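Local structure of transcriptional regulator (Streptococcus dysgalactiae, 5W4N) at residues K3-T8 against S34-G39; L23-L28 against S45-N50; K16-S21 against D53-T58; K7-L12 against D60-T65. The protein is the SHP pheromone receptor Rgg2, a quorum-sensing transcriptional regulator that probably binds DNA through a helix-turn-helix domain. The protein carries 1 engineered substitution. All coordinates share one frame; numbering follows the deposited sequence.

In the fold
All four contacts lie in the N-terminal helix-turn-helix part of the chain. Helix 3-15 carries interactions 1 and 4, which share K7 and T8 and have centres about 11 Å apart: it meets helix 30-37 in the first and helix 59-67 in the second. Interaction 3 joins the loop after helix 3-15 to the end of helix 45-54; interaction 2 ties the turn before helix 30-37 to the same helix 45-54. The centres of interactions 2 and 3 are about 11 Å apart. L9, L48 and L55 link interactions 2, 3 and 4 through the core. Each contact also reaches the second subunit. Dimethyl sulfoxide, probably from the crystallisation liquor, is found about 4 Å from the side chain of K16 and about 4 Å from that of L12.

Interaction 1 (K3-T8 against S34-G39); sequences KELGKT and SRFERG
G6 lets helix 3-15 rest directly on the last turn of helix 30-37. Its CA stands over one face of the F36 ring, 4.3 Å from the ring centroid and 21° off the normal, a CH-pi contact shifted toward the rim. The same G6 CA makes a CA-H...O contact of 3.3 Å with F36 O, and E37 CA returns one to G6 O at 3.4 Å. With no side chain on G6 to hold them apart, the two backbones touch here. F36 has its CG anti to the backbone N (chi1 169°), which lays the ring beside the first helix, where its CZ meets L5 CG at 3.7 Å.

The solvent side is looser. K3 bends at chi2, and its NZ makes only a weak hydrogen bond of 3.3 Å to R38 O; its CD passes G39 CA at 4.1 Å, where a Schellman motif with positive phi closes helix 30-37. R38 itself turns to E40. Among the neighbours, the E37 carboxylate forms salt bridges with R10 and R13 of helix 3-15, L5 packs on F62 and H66 of helix 59-67, and the engineered S45 of the second subunit touches both L5 and F36.

Interaction 2 (L23-L28 against S45-N50); sequences LADEHL and SSRLLN. Engineered in segment 45-50: S45 (natural residue Cys).
The guanidinium of R47 lies flat on the imidazole of H27, the centres 4.2 Å apart and the planes within 13°, in an offset stack. H27 belongs to the turn of the helix-turn-helix motif, between helix 20-23 and helix 30-37, while R47 projects from helix 45-54 behind it. The closest approach is R47 NH1 to H27 CB, 3.4 Å, so the guanidinium covers the root of the ring more than its far end. D25 OD2 sits at the edge of the guanidinium, 4.2 Å from R47 NH1: opposite charges that probably attract, yet too far apart for a salt bridge. Nearer the helix along the arginine chain, L28 CB comes to 4.3 Å from R47 CD.

One step out, R47 reaches the loop by bending at chi2 and again at chi3 (102°), which turns the guanidinium parallel to the ring. L28 packs inward on I33 and I43, and L23 O accepts a bond from K54 NZ, fixing both ends of the loop. At the start of segment 45-50, the engineered S45 makes backbone hydrogen bonds to the second subunit; the natural cysteine there forms an interchain disulfide.

The loop is held partly by D25 and L28, which exchange backbone hydrogen bonds, and partly by an Asx turn: H27 N donates to D25 OD1 over 3.0 Å, coming from above the carboxylate plane, 59° out of it.

Interaction 3 (K16-S21 against D53-T58); sequences KQVSIS and DKLNIT
K16 NZ has two partners: it forms a salt bridge with E144 of the second subunit and donates to a water at 3.2 Å. That water in turn gives a hydrogen to N56 O at 2.7 Å, relaying the lysine to the backbone of the opposite segment. On the way, the K16 chain runs along the carbonyl of L55, with K16 CE 3.2 Å from L55 O. No hydrogen bond forms there, but the methylene next to the ammonium group is probably polarised enough to suit the oxygen. K16 CE also rests on I57 CG1 at 4.0 Å. The lysine gets this course from bends at chi2 (-80°) and chi4, which fold it back across the other segment.

Two helix ends meet in this corner of the helix-turn-helix domain: Q17 follows helix 3-15 and N56 follows helix 45-54, each the first residue to leave helical angles, with positive phi in a Schellman motif. Past the first of these, V18 turns inward and crosses L55, whose CD2 methyl lies 3.8 Å from V18 CB and just as close to V18 CG2. L55 continues into the core against L9 and L23, and I57 does so against L12. V18 O is held by R13 NH1.

Interaction 4 (K7-L12 against D60-T65); sequences KTLRRL and DEFVST
R11 and T65 make the polar link between the two helices. R11 NH1 donates to T65 OG1 over 3.1 Å in a nearly straight bond, 175° at the hydrogen, with the hydroxyl oxygen close to the guanidinium plane. T65 O is nearer still, 2.7 Å from R11 NH1, but the angle is too poor for a hydrogen bond. R11 has CG between its backbone N and carbonyl carbon (chi1 73°); from there the chain runs extended to NE and brings one guanidinium face over T8 CA of its own helix.

The apolar part centres on F62. L9 CD2 touches F62 CE1 at 3.8 Å and L12 CD1 comes to 4.2 Å from F62 CD1, both leucines meeting the ring at its edge. T8 CG2 approaches F62 CE1 obliquely, at 3.9 Å, and faces T65 CG2 methyl to methyl, while the T8 hydroxyl bonds to H66 ND1. Helices 3-15 and 59-67 of the helix-turn-helix domain meet here; the axes of segments 7-12 and 60-65 cross at 121° and come within 11.5 Å. L52 of helix 45-54 fills in behind L9 and F62.

Backbone bonding inside segment 60-65 is supplemented at E61 O, which accepts from T65 N and also from S64 OG at 3.0 Å, both from one face of its carbonyl plane. S64 OG is hydrogen-bonded as well to N177 ND2 of the second subunit.

Interaction 1 (K3-T8 against S34-G39)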
loop_
_atom_site.group_PDB
_atom_site.type_symbol
_atom_site.label_atom_id
_atom_site.label_comp_id
_atom_site.label_asym_id
_atom_site.label_seq_id
_atom_site.Cartn_x
_atom_site.Cartn_y
_atom_site.Cartn_z
ATOM N N LYS A 3 -7.515 -26.396 -1.407
ATOM C CA LYS A 3 -7.776 -26.723 -0.009
ATOM C C LYS A 3 -7.237 -25.634 0.911
ATOM O O LYS A 3 -7.862 -25.296 1.923
ATOM C CB LYS A 3 -7.160 -28.081 0.331
ATOM C CG LYS A 3 -6.845 -28.301 1.802
ATOM C CD LYS A 3 -8.112 -28.486 2.624
ATOM C CE LYS A 3 -7.780 -29.000 4.014
ATOM N NZ LYS A 3 -8.931 -28.943 4.956
ATOM N N GLU A 4 -6.082 -25.060 0.568
ATOM C CA GLU A 4 -5.548 -23.946 1.344
ATOM C C GLU A 4 -6.416 -22.704 1.205
ATOM O O GLU A 4 -6.468 -21.877 2.122
ATOM C CB GLU A 4 -4.113 -23.646 0.908
ATOM C CG GLU A 4 -3.183 -23.297 2.056
ATOM C CD GLU A 4 -2.696 -24.519 2.803
ATOM O OE1 GLU A 4 -1.866 -25.267 2.247
ATOM O OE2 GLU A 4 -3.147 -24.733 3.948
ATOM N N LEU A 5 -7.103 -22.557 0.071
ATOM C CA LEU A 5 -8.013 -21.431 -0.106
ATOM C C LEU A 5 -9.169 -21.505 0.884
ATOM O O LEU A 5 -9.534 -20.502 1.508
ATOM C CB LEU A 5 -8.530 -21.399 -1.544
ATOM C CG LEU A 5 -9.526 -20.291 -1.881
ATOM C CD1 LEU A 5 -8.879 -18.927 -1.718
ATOM C CD2 LEU A 5 -10.066 -20.467 -3.292
ATOM N N GLY A 6 -9.756 -22.693 1.042
ATOM C CA GLY A 6 -10.811 -22.857 2.029
ATOM C C GLY A 6 -10.331 -22.599 3.445
ATOM O O GLY A 6 -11.058 -22.028 4.263
ATOM N N LYS A 7 -9.097 -23.010 3.753
ATOM C CA LYS A 7 -8.537 -22.745 5.075
ATOM C C LYS A 7 -8.367 -21.250 5.313
ATOM O O LYS A 7 -8.582 -20.764 6.430
ATOM C CB LYS A 7 -7.192 -23.454 5.241
ATOM C CG LYS A 7 -7.272 -24.951 5.479
ATOM C CD LYS A 7 -5.908 -25.486 5.885
ATOM C CE LYS A 7 -5.949 -26.974 6.166
ATOM N NZ LYS A 7 -7.009 -27.324 7.149
ATOM N N THR A 8 -7.967 -20.508 4.278
ATOM C CA THR A 8 -7.790 -19.068 4.430
ATOM C C THR A 8 -9.115 -18.381 4.733
ATOM O O THR A 8 -9.183 -17.513 5.611
ATOM C CB THR A 8 -7.153 -18.479 3.171
ATOM O OG1 THR A 8 -5.785 -18.899 3.082
ATOM C CG2 THR A 8 -7.211 -16.953 3.197
ATOM N N SER A 34 -19.450 -24.187 4.379
ATOM C CA SER A 34 -18.749 -25.141 5.232
ATOM C C SER A 34 -17.874 -26.077 4.406
ATOM O O SER A 34 -16.678 -26.229 4.681
ATOM C CB SER A 34 -19.760 -25.937 6.060
ATOM O OG SER A 34 -19.149 -27.059 6.673
ATOM N N ARG A 35 -18.456 -26.710 3.384
ATOM C CA ARG A 35 -17.693 -27.634 2.550
ATOM C C ARG A 35 -16.534 -26.938 1.848
ATOM O O ARG A 35 -15.475 -27.546 1.649
ATOM C CB ARG A 35 -18.613 -28.298 1.527
ATOM C CG ARG A 35 -19.391 -29.487 2.071
ATOM C CD ARG A 35 -20.251 -30.131 0.994
ATOM N NE ARG A 35 -21.637 -29.679 1.062
ATOM C CZ ARG A 35 -22.195 -28.839 0.197
ATOM N NH1 ARG A 35 -21.487 -28.354 -0.814
ATOM N NH2 ARG A 35 -23.465 -28.484 0.341
ATOM N N PHE A 36 -16.711 -25.671 1.467
ATOM C CA PHE A 36 -15.625 -24.928 0.833
ATOM C C PHE A 36 -14.482 -24.687 1.813
ATOM O O PHE A 36 -13.312 -24.922 1.488
ATOM C CB PHE A 36 -16.150 -23.604 0.277
ATOM C CG PHE A 36 -15.067 -22.660 -0.164
ATOM C CD1 PHE A 36 -14.418 -22.847 -1.374
ATOM C CD2 PHE A 36 -14.698 -21.585 0.631
ATOM C CE1 PHE A 36 -13.421 -21.980 -1.782
ATOM C CE2 PHE A 36 -13.700 -20.716 0.227
ATOM C CZ PHE A 36 -13.061 -20.914 -0.981
ATOM N N GLU A 37 -14.805 -24.214 3.021
ATOM C CA GLU A 37 -13.776 -24.004 4.034
ATOM C C GLU A 37 -13.055 -25.302 4.373
ATOM O O GLU A 37 -11.854 -25.287 4.666
ATOM C CB GLU A 37 -14.394 -23.394 5.292
ATOM C CG GLU A 37 -14.913 -21.978 5.107
ATOM C CD GLU A 37 -15.507 -21.403 6.377
ATOM O OE1 GLU A 37 -15.685 -22.162 7.355
ATOM O OE2 GLU A 37 -15.801 -20.189 6.400
ATOM N N ARG A 38 -13.764 -26.428 4.331
ATOM C CA ARG A 38 -13.169 -27.733 4.578
ATOM C C ARG A 38 -12.454 -28.300 3.358
ATOM O O ARG A 38 -11.850 -29.373 3.459
ATOM C CB ARG A 38 -14.247 -28.713 5.050
ATOM C CG ARG A 38 -14.922 -28.303 6.352
ATOM C CD ARG A 38 -16.282 -28.969 6.512
ATOM N NE ARG A 38 -16.207 -30.415 6.335
ATOM C CZ ARG A 38 -15.874 -31.266 7.299
ATOM N NH1 ARG A 38 -15.589 -30.814 8.513
ATOM N NH2 ARG A 38 -15.827 -32.568 7.051
ATOM N N GLY A 39 -12.506 -27.615 2.217
ATOM C CA GLY A 39 -11.863 -28.117 1.020
ATOM C C GLY A 39 -12.577 -29.269 0.355
ATOM O O GLY A 39 -11.947 -30.038 -0.376
#

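Interaction 2 (L23-L28 against S45-N50)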
loop_
_atom_site.group_PDB
_atom_site.type_symbol
_atom_site.label_atom_id
_atom_site.label_comp_id
_atom_site.label_asym_id
_atom_site.label_seq_id
_atom_site.Cartn_x
_atom_site.Cartn_y
_atom_site.Cartn_z
ATOM N N LEU A 23 -23.407 -15.179 6.294
ATOM C CA LEU A 23 -22.786 -15.035 4.983
ATOM C C LEU A 23 -23.612 -15.671 3.875
ATOM O O LEU A 23 -23.485 -15.267 2.714
ATOM C CB LEU A 23 -21.387 -15.653 4.985
ATOM C CG LEU A 23 -20.323 -14.983 5.853
ATOM C CD1 LEU A 23 -19.028 -15.777 5.798
ATOM C CD2 LEU A 23 -20.094 -13.546 5.413
ATOM N N ALA A 24 -24.450 -16.651 4.206
ATOM C CA ALA A 24 -25.234 -17.342 3.195
ATOM C C ALA A 24 -26.353 -16.446 2.672
ATOM O O ALA A 24 -26.926 -15.641 3.410
ATOM C CB ALA A 24 -25.820 -18.632 3.769
ATOM N N ASP A 25 -26.649 -16.585 1.384
ATOM C CA ASP A 25 -27.791 -15.930 0.764
ATOM C C ASP A 25 -28.406 -16.918 -0.220
ATOM O O ASP A 25 -28.093 -18.112 -0.203
ATOM C CB ASP A 25 -27.380 -14.604 0.106
ATOM C CG ASP A 25 -26.172 -14.744 -0.804
ATOM O OD1 ASP A 25 -25.838 -15.880 -1.202
ATOM O OD2 ASP A 25 -25.548 -13.709 -1.118
ATOM N N GLU A 26 -29.282 -16.423 -1.095
ATOM C CA GLU A 26 -29.870 -17.300 -2.099
ATOM C C GLU A 26 -28.882 -17.685 -3.191
ATOM O O GLU A 26 -29.219 -18.517 -4.041
ATOM C CB GLU A 26 -31.110 -16.647 -2.713
ATOM C CG GLU A 26 -30.839 -15.385 -3.511
ATOM C CD GLU A 26 -32.095 -14.838 -4.162
ATOM O OE1 GLU A 26 -33.204 -15.226 -3.733
ATOM O OE2 GLU A 26 -31.978 -14.023 -5.101
ATOM N N HIS A 27 -27.676 -17.113 -3.186
ATOM C CA HIS A 27 -26.632 -17.502 -4.124
ATOM C C HIS A 27 -25.758 -18.636 -3.608
ATOM O O HIS A 27 -25.153 -19.350 -4.417
ATOM C CB HIS A 27 -25.737 -16.302 -4.451
ATOM C CG HIS A 27 -26.284 -15.409 -5.520
ATOM N ND1 HIS A 27 -26.952 -14.236 -5.241
ATOM C CD2 HIS A 27 -26.257 -15.514 -6.870
ATOM C CE1 HIS A 27 -27.315 -13.658 -6.372
ATOM N NE2 HIS A 27 -26.906 -14.414 -7.375
ATOM N N LEU A 28 -25.679 -18.824 -2.292
ATOM C CA LEU A 28 -24.736 -19.778 -1.714
ATOM C C LEU A 28 -25.246 -20.193 -0.342
ATOM O O LEU A 28 -25.394 -19.345 0.544
ATOM C CB LEU A 28 -23.343 -19.150 -1.626
ATOM C CG LEU A 28 -22.189 -19.882 -0.943
ATOM C CD1 LEU A 28 -21.779 -21.102 -1.747
ATOM C CD2 LEU A 28 -21.010 -18.933 -0.784
ATOM N N SER A 45 -15.889 -17.799 -8.538
ATOM C CA SER A 45 -15.008 -16.681 -8.215
ATOM C C SER A 45 -15.795 -15.492 -7.676
ATOM O O SER A 45 -15.354 -14.823 -6.735
ATOM C CB SER A 45 -14.199 -16.282 -9.447
ATOM O OG SER A 45 -15.049 -15.945 -10.529
ATOM N N SER A 46 -16.965 -15.216 -8.255
ATOM C CA SER A 46 -17.785 -14.117 -7.756
ATOM C C SER A 46 -18.309 -14.402 -6.353
ATOM O O SER A 46 -18.520 -13.468 -5.572
ATOM C CB SER A 46 -18.945 -13.842 -8.714
ATOM O OG SER A 46 -19.902 -14.885 -8.668
ATOM N N ARG A 47 -18.528 -15.676 -6.015
ATOM C CA ARG A 47 -18.932 -16.015 -4.653
ATOM C C ARG A 47 -17.811 -15.732 -3.660
ATOM O O ARG A 47 -18.066 -15.245 -2.551
ATOM C CB ARG A 47 -19.357 -17.482 -4.574
ATOM C CG ARG A 47 -20.697 -17.787 -5.228
ATOM C CD ARG A 47 -21.763 -16.779 -4.826
ATOM N NE ARG A 47 -21.995 -15.791 -5.875
ATOM C CZ ARG A 47 -22.582 -14.616 -5.678
ATOM N NH1 ARG A 47 -23.003 -14.276 -4.467
ATOM N NH2 ARG A 47 -22.749 -13.779 -6.693
ATOM N N LEU A 48 -16.567 -16.035 -4.035
ATOM C CA LEU A 48 -15.433 -15.733 -3.166
ATOM C C LEU A 48 -15.311 -14.232 -2.933
ATOM O O LEU A 48 -15.145 -13.779 -1.795
ATOM C CB LEU A 48 -14.142 -16.285 -3.769
ATOM C CG LEU A 48 -12.870 -15.811 -3.064
ATOM C CD1 LEU A 48 -12.834 -16.332 -1.638
ATOM C CD2 LEU A 48 -11.619 -16.225 -3.827
ATOM N N LEU A 49 -15.384 -13.444 -4.009
ATOM C CA LEU A 49 -15.285 -11.995 -3.878
ATOM C C LEU A 49 -16.403 -11.444 -3.003
ATOM O O LEU A 49 -16.172 -10.561 -2.170
ATOM C CB LEU A 49 -15.314 -11.344 -5.260
ATOM C CG LEU A 49 -14.176 -11.737 -6.202
ATOM C CD1 LEU A 49 -14.347 -11.073 -7.563
ATOM C CD2 LEU A 49 -12.830 -11.380 -5.587
ATOM N N ASN A 50 -17.623 -11.959 -3.177
ATOM C CA ASN A 50 -18.740 -11.506 -2.354
ATOM C C ASN A 50 -18.539 -11.884 -0.891
ATOM O O ASN A 50 -18.911 -11.125 0.012
ATOM C CB ASN A 50 -20.048 -12.085 -2.890
ATOM C CG ASN A 50 -21.259 -11.613 -2.111
ATOM O OD1 ASN A 50 -21.916 -12.399 -1.431
ATOM N ND2 ASN A 50 -21.557 -10.322 -2.203
#

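Interaction 3 (K16-S21 against D53-T58)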
loop_
_atom_site.group_PDB
_atom_site.type_symbol
_atom_site.label_atom_id
_atom_site.label_comp_id
_atom_site.label_asym_id
_atom_site.label_seq_id
_atom_site.Cartn_x
_atom_site.Cartn_y
_atom_site.Cartn_z
ATOM N N LYS A 16 -13.075 -12.501 12.072
ATOM C CA LYS A 16 -14.118 -11.486 12.062
ATOM C C LYS A 16 -15.329 -11.882 12.898
ATOM O O LYS A 16 -16.286 -11.104 12.979
ATOM C CB LYS A 16 -14.547 -11.193 10.621
ATOM C CG LYS A 16 -13.531 -10.378 9.831
ATOM C CD LYS A 16 -13.637 -8.901 10.166
ATOM C CE LYS A 16 -12.791 -8.045 9.232
ATOM N NZ LYS A 16 -11.342 -8.065 9.582
ATOM N N GLN A 17 -15.304 -13.065 13.521
ATOM C CA GLN A 17 -16.370 -13.527 14.414
ATOM C C GLN A 17 -17.726 -13.545 13.709
ATOM O O GLN A 17 -18.741 -13.112 14.259
ATOM C CB GLN A 17 -16.428 -12.682 15.690
ATOM C CG GLN A 17 -15.063 -12.264 16.218
ATOM C CD GLN A 17 -15.126 -11.713 17.627
ATOM O OE1 GLN A 17 -14.606 -10.633 17.908
ATOM N NE2 GLN A 17 -15.760 -12.457 18.523
ATOM N N VAL A 18 -17.745 -14.059 12.483
ATOM C CA VAL A 18 -18.944 -14.108 11.655
ATOM C C VAL A 18 -19.377 -15.560 11.504
ATOM O O VAL A 18 -18.540 -16.451 11.323
ATOM C CB VAL A 18 -18.691 -13.454 10.282
ATOM C CG1 VAL A 18 -19.934 -13.524 9.414
ATOM C CG2 VAL A 18 -18.244 -12.013 10.456
ATOM N N SER A 19 -20.682 -15.796 11.592
ATOM C CA SER A 19 -21.243 -17.121 11.380
ATOM C C SER A 19 -21.526 -17.348 9.897
ATOM O O SER A 19 -21.628 -16.405 9.108
ATOM C CB SER A 19 -22.524 -17.304 12.196
ATOM O OG SER A 19 -23.518 -16.377 11.795
ATOM N N ILE A 20 -21.662 -18.622 9.525
ATOM C CA ILE A 20 -21.810 -18.952 8.112
ATOM C C ILE A 20 -23.217 -18.648 7.607
ATOM O O ILE A 20 -23.399 -18.347 6.422
ATOM C CB ILE A 20 -21.431 -20.421 7.857
ATOM C CG1 ILE A 20 -22.250 -21.352 8.753
ATOM C CG2 ILE A 20 -19.940 -20.637 8.076
ATOM C CD1 ILE A 20 -22.084 -22.809 8.405
ATOM N N SER A 21 -24.230 -18.719 8.477
ATOM C CA SER A 21 -25.589 -18.420 8.037
ATOM C C SER A 21 -25.760 -16.946 7.697
ATOM O O SER A 21 -26.575 -16.600 6.835
ATOM C CB SER A 21 -26.599 -18.836 9.107
ATOM O OG SER A 21 -26.467 -18.037 10.270
ATOM N N ASP A 53 -16.071 -9.406 0.706
ATOM C CA ASP A 53 -16.722 -8.119 0.924
ATOM C C ASP A 53 -17.681 -8.192 2.111
ATOM O O ASP A 53 -17.715 -7.290 2.954
ATOM C CB ASP A 53 -17.454 -7.687 -0.349
ATOM C CG ASP A 53 -18.249 -6.402 -0.165
ATOM O OD1 ASP A 53 -19.244 -6.203 -0.899
ATOM O OD2 ASP A 53 -17.879 -5.587 0.705
ATOM N N LYS A 54 -18.465 -9.270 2.198
ATOM C CA LYS A 54 -19.359 -9.457 3.339
ATOM C C LYS A 54 -18.588 -9.517 4.650
ATOM O O LYS A 54 -19.089 -9.065 5.684
ATOM C CB LYS A 54 -20.186 -10.733 3.164
ATOM C CG LYS A 54 -21.475 -10.541 2.380
ATOM C CD LYS A 54 -21.918 -11.834 1.715
ATOM C CE LYS A 54 -23.395 -11.796 1.343
ATOM N NZ LYS A 54 -24.278 -12.263 2.448
ATOM N N LEU A 55 -17.376 -10.069 4.627
ATOM C CA LEU A 55 -16.531 -10.132 5.811
ATOM C C LEU A 55 -15.797 -8.826 6.083
ATOM O O LEU A 55 -15.101 -8.734 7.098
ATOM C CB LEU A 55 -15.518 -11.270 5.668
ATOM C CG LEU A 55 -16.057 -12.698 5.761
ATOM C CD1 LEU A 55 -14.968 -13.699 5.418
ATOM C CD2 LEU A 55 -16.619 -12.968 7.150
ATOM N N ASN A 56 -15.937 -7.828 5.206
ATOM C CA ASN A 56 -15.222 -6.555 5.325
ATOM C C ASN A 56 -13.711 -6.771 5.325
ATOM O O ASN A 56 -12.971 -6.149 6.092
ATOM C CB ASN A 56 -15.669 -5.776 6.564
ATOM C CG ASN A 56 -17.136 -5.400 6.514
ATOM O OD1 ASN A 56 -17.557 -4.622 5.657
ATOM N ND2 ASN A 56 -17.922 -5.957 7.425
ATOM N N ILE A 57 -13.252 -7.665 4.457
ATOM C CA ILE A 57 -11.834 -7.934 4.253
ATOM C C ILE A 57 -11.460 -7.399 2.879
ATOM O O ILE A 57 -12.034 -7.820 1.867
ATOM C CB ILE A 57 -11.527 -9.434 4.366
ATOM C CG1 ILE A 57 -11.665 -9.889 5.819
ATOM C CG2 ILE A 57 -10.142 -9.743 3.817
ATOM C CD1 ILE A 57 -11.856 -11.368 5.965
ATOM N N THR A 58 -10.515 -6.464 2.839
ATOM C CA THR A 58 -10.091 -5.908 1.564
ATOM C C THR A 58 -9.352 -6.961 0.745
ATOM O O THR A 58 -8.758 -7.899 1.284
ATOM C CB THR A 58 -9.197 -4.683 1.770
ATOM O OG1 THR A 58 -7.914 -5.093 2.260
ATOM C CG2 THR A 58 -9.829 -3.720 2.761
HETATM O O HOH W 1 -10.600 -5.860 7.364
#

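Interaction 4 (K7-L12 against D60-T65)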
loop_
_atom_site.group_PDB
_atom_site.type_symbol
_atom_site.label_atom_id
_atom_site.label_comp_id
_atom_site.label_asym_id
_atom_site.label_seq_id
_atom_site.Cartn_x
_atom_site.Cartn_y
_atom_site.Cartn_z
ATOM N N LYS A 7 -9.097 -23.010 3.753
ATOM C CA LYS A 7 -8.537 -22.745 5.075
ATOM C C LYS A 7 -8.367 -21.250 5.313
ATOM O O LYS A 7 -8.582 -20.764 6.430
ATOM C CB LYS A 7 -7.192 -23.454 5.241
ATOM C CG LYS A 7 -7.272 -24.951 5.479
ATOM C CD LYS A 7 -5.908 -25.486 5.885
ATOM C CE LYS A 7 -5.949 -26.974 6.166
ATOM N NZ LYS A 7 -7.009 -27.324 7.149
ATOM N N THR A 8 -7.967 -20.508 4.278
ATOM C CA THR A 8 -7.790 -19.068 4.430
ATOM C C THR A 8 -9.115 -18.381 4.733
ATOM O O THR A 8 -9.183 -17.513 5.611
ATOM C CB THR A 8 -7.153 -18.479 3.171
ATOM O OG1 THR A 8 -5.785 -18.899 3.082
ATOM C CG2 THR A 8 -7.211 -16.953 3.197
ATOM N N LEU A 9 -10.181 -18.766 4.029
ATOM C CA LEU A 9 -11.467 -18.109 4.235
ATOM C C LEU A 9 -12.040 -18.416 5.612
ATOM O O LEU A 9 -12.698 -17.561 6.218
ATOM C CB LEU A 9 -12.450 -18.514 3.139
ATOM C CG LEU A 9 -12.671 -17.430 2.085
ATOM C CD1 LEU A 9 -13.476 -16.280 2.674
ATOM C CD2 LEU A 9 -11.336 -16.934 1.552
ATOM N N ARG A 10 -11.807 -19.626 6.126
ATOM C CA ARG A 10 -12.340 -19.965 7.442
ATOM C C ARG A 10 -11.665 -19.141 8.533
ATOM O O ARG A 10 -12.339 -18.567 9.397
ATOM C CB ARG A 10 -12.179 -21.460 7.724
ATOM C CG ARG A 10 -12.576 -21.837 9.154
ATOM C CD ARG A 10 -12.685 -23.339 9.358
ATOM N NE ARG A 10 -13.950 -23.873 8.862
ATOM C CZ ARG A 10 -14.383 -25.105 9.106
ATOM N NH1 ARG A 10 -13.652 -25.928 9.846
ATOM N NH2 ARG A 10 -15.544 -25.514 8.614
ATOM N N ARG A 11 -10.331 -19.062 8.511
ATOM C CA ARG A 11 -9.637 -18.273 9.525
ATOM C C ARG A 11 -9.947 -16.789 9.383
ATOM O O ARG A 11 -9.982 -16.067 10.386
ATOM C CB ARG A 11 -8.127 -18.526 9.461
ATOM C CG ARG A 11 -7.400 -17.901 8.281
ATOM C CD ARG A 11 -5.890 -17.945 8.495
ATOM N NE ARG A 11 -5.150 -17.243 7.449
ATOM C CZ ARG A 11 -4.612 -17.838 6.388
ATOM N NH1 ARG A 11 -3.953 -17.122 5.487
ATOM N NH2 ARG A 11 -4.736 -19.148 6.227
ATOM N N LEU A 12 -10.192 -16.319 8.158
ATOM C CA LEU A 12 -10.615 -14.936 7.974
ATOM C C LEU A 12 -12.010 -14.713 8.544
ATOM O O LEU A 12 -12.259 -13.709 9.220
ATOM C CB LEU A 12 -10.571 -14.568 6.493
ATOM C CG LEU A 12 -9.194 -14.273 5.891
ATOM C CD1 LEU A 12 -9.298 -14.082 4.384
ATOM C CD2 LEU A 12 -8.567 -13.056 6.553
ATOM N N ASP A 60 -6.709 -6.449 -0.812
ATOM C CA ASP A 60 -5.313 -6.303 -0.421
ATOM C C ASP A 60 -4.989 -7.167 0.793
ATOM O O ASP A 60 -3.919 -7.782 0.859
ATOM C CB ASP A 60 -5.008 -4.832 -0.131
ATOM C CG ASP A 60 -3.557 -4.595 0.238
ATOM O OD1 ASP A 60 -2.681 -4.817 -0.623
ATOM O OD2 ASP A 60 -3.293 -4.183 1.387
ATOM N N GLU A 61 -5.902 -7.225 1.765
ATOM C CA GLU A 61 -5.702 -8.093 2.923
ATOM C C GLU A 61 -5.612 -9.553 2.504
ATOM O O GLU A 61 -4.791 -10.310 3.034
ATOM C CB GLU A 61 -6.838 -7.899 3.929
ATOM C CG GLU A 61 -6.720 -6.654 4.773
ATOM C CD GLU A 61 -7.821 -6.555 5.802
ATOM O OE1 GLU A 61 -7.503 -6.501 7.006
ATOM O OE2 GLU A 61 -9.005 -6.534 5.404
ATOM N N PHE A 62 -6.448 -9.964 1.546
ATOM C CA PHE A 62 -6.397 -11.335 1.050
ATOM C C PHE A 62 -5.076 -11.619 0.345
ATOM O O PHE A 62 -4.519 -12.716 0.470
ATOM C CB PHE A 62 -7.577 -11.588 0.110
ATOM C CG PHE A 62 -7.656 -12.998 -0.405
ATOM C CD1 PHE A 62 -8.300 -13.980 0.326
ATOM C CD2 PHE A 62 -7.083 -13.340 -1.619
ATOM C CE1 PHE A 62 -8.373 -15.278 -0.142
ATOM C CE2 PHE A 62 -7.151 -14.638 -2.094
ATOM C CZ PHE A 62 -7.798 -15.607 -1.355
ATOM N N VAL A 63 -4.562 -10.639 -0.405
ATOM C CA VAL A 63 -3.284 -10.809 -1.096
ATOM C C VAL A 63 -2.166 -11.069 -0.094
ATOM O O VAL A 63 -1.357 -11.990 -0.261
ATOM C CB VAL A 63 -2.979 -9.573 -1.965
ATOM C CG1 VAL A 63 -1.520 -9.574 -2.406
ATOM C CG2 VAL A 63 -3.901 -9.525 -3.167
ATOM N N SER A 64 -2.108 -10.262 0.969
ATOM C CA SER A 64 -1.017 -10.385 1.931
ATOM C C SER A 64 -1.150 -11.639 2.788
ATOM O O SER A 64 -0.137 -12.189 3.236
ATOM C CB SER A 64 -0.957 -9.140 2.816
ATOM O OG SER A 64 -2.126 -9.023 3.607
ATOM N N THR A 65 -2.375 -12.108 3.027
ATOM C CA THR A 65 -2.574 -13.277 3.873
ATOM C C THR A 65 -2.602 -14.588 3.096
ATOM O O THR A 65 -2.464 -15.652 3.707
ATOM C CB THR A 65 -3.872 -13.142 4.681
ATOM O OG1 THR A 65 -3.845 -14.056 5.783
ATOM C CG2 THR A 65 -5.084 -13.448 3.814
#